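PDB 5F7V: Lmo0181 protein from Listeria monocytogenes serovar 1/2a, which binds the cyclic alpha-glucan cycloalternan as an extracellular solute-binding lipoprotein and probably delivers it to an ABC transporter for uptake. Local coordinates for residues G251-D256 with H279-G284; D316-L321 with D340-V345. One frame throughout, in Å; residues are numbered along the deposited sequence.

Contact 1 (G251-D256 with H279-G284); sequences GIWLFD and HFFANG. With GLC (alpha-D-glucopyranose), chain B; GLC (alpha-D-glucopyranose), chain C; GLC (alpha-D-glucopyranose), chain D; GLC (alpha-D-glucopyranose), chain E.
In the cycloalternan pocket of this periplasmic-binding-protein fold, Trp253 and Phe281 meet side by side; Trp253 touches all four glucose units, Phe281 those of chains B and D. Their closest approach is Trp253 CH2 to Phe281 CD2, 3.8 Å; the ring planes stand 64° apart, an oblique pair that is neither stacked nor T-shaped. The pair illustrates how binding proteins read a sugar: the C1-O5 side of a tilted pyranose, the chain B unit, rests over the indole and its C4-C6 side over Phe281, while polar groups take the hydroxyls. C1 of that glucose lies 3.5 Å above the Trp253 ring plane, with C3 of the chain E unit offset toward the rim. Trp253 CG lies between the backbone N and the carbonyl carbon (chi1 52°), folding the indole back over Gly251, whose CA packs on the opposite face, 3.3 Å from the plane. At the indole edge, Trp253 NE1 donates a nearly straight bond to O5 of the chain C glucose (3.1 Å, 167°). Two residues beyond Phe281, the Asn283 amide spans two neighbouring hydroxyls: OD1 accepts from O3 of the chain B glucose at 2.7 Å, and ND2 donates to its O2 at 2.8 Å. Strand 278-287 pairs antiparallel with strand 119-135, Phe281 bonding to Ser128, while Asn180 and Tyr183 of helix 179-187 pack against Phe281.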
loop_
_atom_site.group_PDB
_atom_site.type_symbol
_atom_site.label_atom_id
_atom_site.label_comp_id
_atom_site.label_asym_id
_atom_site.label_seq_id
_atom_site.Cartn_x
_atom_site.Cartn_y
_atom_site.Cartn_z
ATOM N N GLY A 251 -4.328 -1.461 -5.314
ATOM C CA GLY A 251 -3.633 -2.583 -4.712
ATOM C C GLY A 251 -4.357 -3.904 -4.724
ATOM O O GLY A 251 -5.576 -4.016 -4.828
ATOM N N ILE A 252 -3.546 -4.936 -4.519
ATOM C CA ILE A 252 -4.059 -6.302 -4.416
ATOM C C ILE A 252 -4.946 -6.483 -3.186
ATOM O O ILE A 252 -5.646 -7.481 -3.058
ATOM C CB ILE A 252 -2.938 -7.375 -4.432
ATOM C CG1 ILE A 252 -2.033 -7.326 -3.193
ATOM C CG2 ILE A 252 -2.130 -7.238 -5.720
ATOM C CD1 ILE A 252 -0.946 -8.370 -3.163
ATOM N N TRP A 253 -4.878 -5.525 -2.258
ATOM C CA TRP A 253 -5.774 -5.494 -1.090
ATOM C C TRP A 253 -7.221 -5.266 -1.450
ATOM O O TRP A 253 -8.068 -5.411 -0.574
ATOM C CB TRP A 253 -5.330 -4.449 -0.037
ATOM C CG TRP A 253 -5.105 -3.093 -0.588
ATOM C CD1 TRP A 253 -6.025 -2.077 -0.691
ATOM C CD2 TRP A 253 -3.870 -2.569 -1.074
ATOM N NE1 TRP A 253 -5.451 -0.983 -1.252
ATOM C CE2 TRP A 253 -4.121 -1.239 -1.480
ATOM C CE3 TRP A 253 -2.559 -3.071 -1.195
ATOM C CZ2 TRP A 253 -3.115 -0.422 -2.027
ATOM C CZ3 TRP A 253 -1.577 -2.244 -1.719
ATOM C CH2 TRP A 253 -1.844 -0.951 -2.141
ATOM N N LEU A 254 -7.519 -4.943 -2.711
ATOM C CA LEU A 254 -8.915 -4.831 -3.147
ATOM C C LEU A 254 -9.404 -6.066 -3.902
ATOM O O LEU A 254 -10.551 -6.072 -4.336
ATOM C CB LEU A 254 -9.137 -3.574 -3.989
ATOM C CG LEU A 254 -8.987 -2.301 -3.143
ATOM C CD1 LEU A 254 -9.296 -1.080 -4.022
ATOM C CD2 LEU A 254 -9.805 -2.266 -1.857
ATOM N N PHE A 255 -8.589 -7.099 -4.051
ATOM C CA PHE A 255 -9.083 -8.289 -4.721
ATOM C C PHE A 255 -10.285 -8.889 -3.987
ATOM O O PHE A 255 -11.216 -9.324 -4.656
ATOM C CB PHE A 255 -8.002 -9.365 -4.782
ATOM C CG PHE A 255 -6.931 -9.154 -5.821
ATOM C CD1 PHE A 255 -6.844 -8.004 -6.616
ATOM C CD2 PHE A 255 -5.927 -10.119 -5.938
ATOM C CE1 PHE A 255 -5.810 -7.855 -7.519
ATOM C CE2 PHE A 255 -4.913 -9.979 -6.839
ATOM C CZ PHE A 255 -4.849 -8.834 -7.615
ATOM N N ASP A 256 -10.317 -8.897 -2.654
ATOM C CA ASP A 256 -11.486 -9.427 -1.950
ATOM C C ASP A 256 -12.746 -8.605 -2.280
ATOM O O ASP A 256 -13.770 -9.211 -2.598
ATOM C CB ASP A 256 -11.254 -9.471 -0.433
ATOM C CG ASP A 256 -12.427 -10.061 0.312
ATOM O OD1 ASP A 256 -12.552 -11.294 0.278
ATOM O OD2 ASP A 256 -13.248 -9.294 0.880
ATOM N N HIS A 279 5.016 -0.592 -7.101
ATOM C CA HIS A 279 4.965 -0.418 -5.639
ATOM C C HIS A 279 5.329 -1.704 -4.922
ATOM O O HIS A 279 5.084 -2.806 -5.373
ATOM C CB HIS A 279 3.561 -0.013 -5.220
ATOM C CG HIS A 279 3.342 1.462 -5.254
ATOM N ND1 HIS A 279 2.231 2.037 -5.824
ATOM C CD2 HIS A 279 4.058 2.476 -4.717
ATOM C CE1 HIS A 279 2.279 3.343 -5.640
ATOM N NE2 HIS A 279 3.368 3.627 -4.965
ATOM N N PHE A 280 5.892 -1.551 -3.734
ATOM C CA PHE A 280 6.101 -2.598 -2.730
ATOM C C PHE A 280 5.733 -2.012 -1.384
ATOM O O PHE A 280 6.328 -1.048 -0.924
ATOM C CB PHE A 280 7.552 -3.078 -2.726
ATOM C CG PHE A 280 7.788 -4.210 -1.765
ATOM C CD1 PHE A 280 7.572 -5.524 -2.178
ATOM C CD2 PHE A 280 8.146 -3.958 -0.453
ATOM C CE1 PHE A 280 7.784 -6.567 -1.293
ATOM C CE2 PHE A 280 8.324 -5.001 0.435
ATOM C CZ PHE A 280 8.140 -6.271 -0.005
ATOM N N PHE A 281 4.738 -2.623 -0.777
ATOM C CA PHE A 281 4.239 -2.198 0.536
ATOM C C PHE A 281 4.349 -3.367 1.490
ATOM O O PHE A 281 4.336 -4.512 1.099
ATOM C CB PHE A 281 2.796 -1.703 0.390
ATOM C CG PHE A 281 2.669 -0.435 -0.395
ATOM C CD1 PHE A 281 3.324 0.717 0.032
ATOM C CD2 PHE A 281 1.861 -0.375 -1.500
ATOM C CE1 PHE A 281 3.214 1.879 -0.694
ATOM C CE2 PHE A 281 1.758 0.794 -2.231
ATOM C CZ PHE A 281 2.421 1.925 -1.822
ATOM N N ALA A 282 4.410 -3.058 2.770
ATOM C CA ALA A 282 4.417 -4.083 3.802
ATOM C C ALA A 282 3.825 -3.575 5.073
ATOM O O ALA A 282 4.026 -2.413 5.415
ATOM C CB ALA A 282 5.820 -4.588 4.093
ATOM N N ASN A 283 3.068 -4.423 5.754
ATOM C CA ASN A 283 2.578 -4.104 7.094
ATOM C C ASN A 283 3.284 -4.937 8.129
ATOM O O ASN A 283 3.610 -6.093 7.856
ATOM C CB ASN A 283 1.084 -4.376 7.141
ATOM C CG ASN A 283 0.337 -3.467 6.167
ATOM O OD1 ASN A 283 0.590 -2.279 6.130
ATOM N ND2 ASN A 283 -0.603 -4.027 5.402
ATOM N N GLY A 284 3.478 -4.349 9.293
ATOM C CA GLY A 284 4.173 -4.979 10.409
ATOM C C GLY A 284 3.419 -4.710 11.677
ATOM O O GLY A 284 2.606 -3.785 11.745
HETATM C C1 GLC B . -2.310 -0.806 1.746
HETATM C C2 GLC B . -1.191 -1.574 2.412
HETATM C C3 GLC B . -0.305 -0.629 3.203
HETATM C C4 GLC B . 0.146 0.539 2.334
HETATM C C5 GLC B . -1.064 1.247 1.738
HETATM C C6 GLC B . -0.683 2.350 0.758
HETATM O O2 GLC B . -1.765 -2.578 3.257
HETATM O O3 GLC B . 0.836 -1.367 3.630
HETATM O O4 GLC B . 0.816 1.477 3.181
HETATM O O5 GLC B . -1.833 0.291 0.976
HETATM O O6 GLC B . -1.940 2.757 0.172
HETATM C C1 GLC C . -5.952 2.782 -2.737
HETATM C C2 GLC C . -7.049 3.537 -3.465
HETATM C C3 GLC C . -8.058 4.139 -2.520
HETATM C C4 GLC C . -8.542 3.122 -1.501
HETATM C C5 GLC C . -7.367 2.477 -0.796
HETATM C C6 GLC C . -7.900 1.326 0.040
HETATM O O2 GLC C . -6.505 4.537 -4.334
HETATM O O3 GLC C . -9.141 4.794 -3.159
HETATM O O4 GLC C . -9.445 3.720 -0.579
HETATM O O5 GLC C . -6.508 1.872 -1.762
HETATM O O6 GLC C . -6.877 0.631 0.762
HETATM C C1 GLC D . -1.904 4.090 -0.348
HETATM C C2 GLC D . -3.355 4.395 -0.695
HETATM C C3 GLC D . -3.828 3.412 -1.766
HETATM C C4 GLC D . -2.909 3.500 -2.970
HETATM C C5 GLC D . -1.430 3.386 -2.570
HETATM C C6 GLC D . -0.451 3.724 -3.697
HETATM O O2 GLC D . -4.189 4.329 0.475
HETATM O O3 GLC D . -5.165 3.802 -2.112
HETATM O O4 GLC D . -3.177 2.423 -3.884
HETATM O O5 GLC D . -1.069 4.248 -1.491
HETATM O O6 GLC D . -0.695 5.059 -4.128
HETATM C C1 GLC E . -6.520 1.268 1.990
HETATM C C2 GLC E . -5.016 1.141 2.144
HETATM C C3 GLC E . -4.585 -0.300 2.363
HETATM C C4 GLC E . -5.332 -0.844 3.563
HETATM C C5 GLC E . -6.834 -0.760 3.263
HETATM C C6 GLC E . -7.689 -1.351 4.377
HETATM O O2 GLC E . -4.389 1.682 0.982
HETATM O O3 GLC E . -3.209 -0.341 2.732
HETATM O O4 GLC E . -4.910 -2.176 3.872
HETATM O O5 GLC E . -7.173 0.615 3.071
HETATM O O6 GLC E . -7.602 -0.477 5.501
#

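Contact 2 (D316-L321 with D340-V345); sequences DNNWEL and DNREAV. With GLC (alpha-D-glucopyranose), chain B.
Arg342 turns both NH1 and NH2 onto the side-chain oxygen of Asn318, a fork that ties the close of one helix to the approach of another. Asn318 is the C-prime residue, with positive phi, of the Schellman motif that ends helix 308-316, a case of a helix-terminating residue whose side chain is put to further use. NH1 lies 2.9 Å from Asn318 OD1 and NH2 lies 3.1 Å from the same oxygen; both hydrogen bonds are bent, since two donors converge on one atom. The oxygen sits in the guanidinium plane, yet the two nitrogens reach it from one face of the amide, whose plane is turned 61° from the guanidinium. NH2 stands well above the carbonyl plane, and NH1 is tilted from it less steeply. A second pair of bonds, NE to Pro339 O and NH2 to Pro338 O, should fix the rotation of the guanidinium. A bend at chi2 (-66°) precedes the extended CB-CG-CD-NE run (chi3 -180°) that carries the group across to the asparagine. Two residues beyond Asn318, Glu320 turns to the ligand instead, and its OE2 accepts from O2 of the chain B glucose at 2.6 Å; OE1 is bonded to Ser126 OG. Farther out the contact becomes apolar. Leu321, also covered by Leu330 and Tyr333 of helix 327-335, lies alongside Val345, the two pointing opposite ways, with Leu321 CD1 4.1 Å from Val345 CG1.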
loop_
_atom_site.group_PDB
_atom_site.type_symbol
_atom_site.label_atom_id
_atom_site.label_comp_id
_atom_site.label_asym_id
_atom_site.label_seq_id
_atom_site.Cartn_x
_atom_site.Cartn_y
_atom_site.Cartn_z
ATOM N N ASP A 316 -6.162 -17.905 1.765
ATOM C CA ASP A 316 -7.546 -18.235 1.418
ATOM C C ASP A 316 -8.446 -17.027 1.208
ATOM O O ASP A 316 -9.376 -17.082 0.399
ATOM C CB ASP A 316 -8.179 -19.117 2.504
ATOM C CG ASP A 316 -9.480 -19.706 2.040
ATOM O OD1 ASP A 316 -9.504 -20.358 0.975
ATOM O OD2 ASP A 316 -10.484 -19.475 2.743
ATOM N N ASN A 317 -8.153 -15.950 1.919
ATOM C CA ASN A 317 -8.934 -14.723 1.842
ATOM C C ASN A 317 -8.384 -13.651 0.903
ATOM O O ASN A 317 -8.936 -12.544 0.881
ATOM C CB ASN A 317 -9.131 -14.195 3.272
ATOM C CG ASN A 317 -10.099 -15.066 4.042
ATOM O OD1 ASN A 317 -11.320 -15.017 3.815
ATOM N ND2 ASN A 317 -9.576 -15.958 4.863
ATOM N N ASN A 318 -7.332 -13.962 0.144
ATOM C CA ASN A 318 -6.683 -13.018 -0.769
ATOM C C ASN A 318 -6.208 -11.768 -0.054
ATOM O O ASN A 318 -6.140 -10.709 -0.679
ATOM C CB ASN A 318 -7.611 -12.614 -1.910
ATOM C CG ASN A 318 -8.026 -13.783 -2.768
ATOM O OD1 ASN A 318 -7.184 -14.454 -3.359
ATOM N ND2 ASN A 318 -9.329 -14.014 -2.864
ATOM N N TRP A 319 -5.885 -11.873 1.235
ATOM C CA TRP A 319 -5.619 -10.692 2.065
ATOM C C TRP A 319 -4.159 -10.302 1.971
ATOM O O TRP A 319 -3.347 -10.619 2.819
ATOM C CB TRP A 319 -6.112 -10.937 3.483
ATOM C CG TRP A 319 -5.862 -9.781 4.397
ATOM C CD1 TRP A 319 -5.651 -8.473 4.058
ATOM C CD2 TRP A 319 -5.762 -9.857 5.819
ATOM N NE1 TRP A 319 -5.450 -7.747 5.197
ATOM C CE2 TRP A 319 -5.498 -8.564 6.295
ATOM C CE3 TRP A 319 -5.872 -10.903 6.743
ATOM C CZ2 TRP A 319 -5.319 -8.306 7.660
ATOM C CZ3 TRP A 319 -5.712 -10.618 8.092
ATOM C CH2 TRP A 319 -5.439 -9.333 8.534
ATOM N N GLU A 320 -3.826 -9.624 0.878
ATOM C CA GLU A 320 -2.427 -9.298 0.544
ATOM C C GLU A 320 -1.663 -10.616 0.440
ATOM O O GLU A 320 -2.246 -11.610 0.018
ATOM C CB GLU A 320 -1.812 -8.288 1.497
ATOM C CG GLU A 320 -2.626 -6.989 1.518
ATOM C CD GLU A 320 -1.967 -5.842 2.235
ATOM O OE1 GLU A 320 -0.861 -6.027 2.845
ATOM O OE2 GLU A 320 -2.604 -4.765 2.199
ATOM N N LEU A 321 -0.380 -10.657 0.773
ATOM C CA LEU A 321 0.444 -11.861 0.758
ATOM C C LEU A 321 1.057 -12.026 2.123
ATOM O O LEU A 321 1.449 -11.059 2.743
ATOM C CB LEU A 321 1.524 -11.749 -0.338
ATOM C CG LEU A 321 1.027 -11.745 -1.789
ATOM C CD1 LEU A 321 2.180 -11.384 -2.711
ATOM C CD2 LEU A 321 0.417 -13.070 -2.168
ATOM N N ASP A 340 -7.670 -13.926 -12.997
ATOM C CA ASP A 340 -6.898 -15.044 -13.529
ATOM C C ASP A 340 -5.406 -14.818 -13.507
ATOM O O ASP A 340 -4.640 -15.758 -13.223
ATOM C CB ASP A 340 -7.315 -15.352 -14.967
ATOM C CG ASP A 340 -8.681 -16.017 -15.088
ATOM O OD1 ASP A 340 -9.098 -16.783 -14.209
ATOM O OD2 ASP A 340 -9.329 -15.804 -16.126
ATOM N N ASN A 341 -4.963 -13.593 -13.817
ATOM C CA ASN A 341 -3.524 -13.365 -14.024
ATOM C C ASN A 341 -2.803 -13.037 -12.729
ATOM O O ASN A 341 -2.169 -11.998 -12.601
ATOM C CB ASN A 341 -3.344 -12.268 -15.053
ATOM C CG ASN A 341 -1.911 -12.133 -15.502
ATOM O OD1 ASN A 341 -1.140 -13.098 -15.436
ATOM N ND2 ASN A 341 -1.528 -10.946 -15.953
ATOM N N ARG A 342 -2.913 -13.957 -11.766
ATOM C CA ARG A 342 -2.249 -13.844 -10.481
ATOM C C ARG A 342 -0.727 -13.692 -10.643
ATOM O O ARG A 342 -0.093 -13.005 -9.827
ATOM C CB ARG A 342 -2.581 -15.072 -9.614
ATOM C CG ARG A 342 -4.047 -15.288 -9.245
ATOM C CD ARG A 342 -4.518 -14.193 -8.342
ATOM N NE ARG A 342 -5.920 -14.299 -7.919
ATOM C CZ ARG A 342 -6.346 -14.483 -6.677
ATOM N NH1 ARG A 342 -5.477 -14.640 -5.694
ATOM N NH2 ARG A 342 -7.649 -14.431 -6.424
ATOM N N GLU A 343 -0.161 -14.262 -11.713
ATOM C CA GLU A 343 1.285 -14.118 -11.926
ATOM C C GLU A 343 1.705 -12.670 -12.079
ATOM O O GLU A 343 2.851 -12.372 -11.743
ATOM C CB GLU A 343 1.824 -14.988 -13.063
ATOM C CG GLU A 343 1.907 -16.459 -12.768
ATOM C CD GLU A 343 2.996 -16.950 -11.810
ATOM O OE1 GLU A 343 3.728 -16.154 -11.159
ATOM O OE2 GLU A 343 3.094 -18.207 -11.727
ATOM N N ALA A 344 0.830 -11.770 -12.524
ATOM C CA ALA A 344 1.213 -10.362 -12.610
ATOM C C ALA A 344 1.644 -9.806 -11.265
ATOM O O ALA A 344 2.496 -8.918 -11.211
ATOM C CB ALA A 344 0.077 -9.499 -13.147
ATOM N N VAL A 345 1.080 -10.295 -10.160
ATOM C CA VAL A 345 1.442 -9.813 -8.835
ATOM C C VAL A 345 2.915 -10.120 -8.567
ATOM O O VAL A 345 3.650 -9.275 -8.060
ATOM C CB VAL A 345 0.516 -10.473 -7.781
ATOM C CG1 VAL A 345 0.956 -10.090 -6.377
ATOM C CG2 VAL A 345 -0.965 -10.145 -7.989
HETATM C C1 GLC B . -2.310 -0.806 1.746
HETATM C C2 GLC B . -1.191 -1.574 2.412
HETATM C C3 GLC B . -0.305 -0.629 3.203
HETATM C C4 GLC B . 0.146 0.539 2.334
HETATM C C5 GLC B . -1.064 1.247 1.738
HETATM C C6 GLC B . -0.683 2.350 0.758
HETATM O O2 GLC B . -1.765 -2.578 3.257
HETATM O O3 GLC B . 0.836 -1.367 3.630
HETATM O O4 GLC B . 0.816 1.477 3.181
HETATM O O5 GLC B . -1.833 0.291 0.976
HETATM O O6 GLC B . -1.940 2.757 0.172
#

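Both contacts reach the sugar, but the bonds between their segments differ in kind. The centre of contact 1 lies about 5 Å from the centre of the chain; it is partly buried, its two protein segments meeting through aromatic carbon alone while the sugar supplies the polar partners. Contact 2, its centre about 14 Å from that of the chain and fully buried, joins its segments by an arginine-amide grip and a small aliphatic patch. Strand 119-135 serves both, pairing antiparallel with strand 278-287 of contact 1 and with strand 321-322, where the first segment of contact 2 ends. They converge on the chain B glucose, whose O2 is shared by Asn283 and Glu320, and Glu320 OE2 lies 3.5 Å from Trp253 CB.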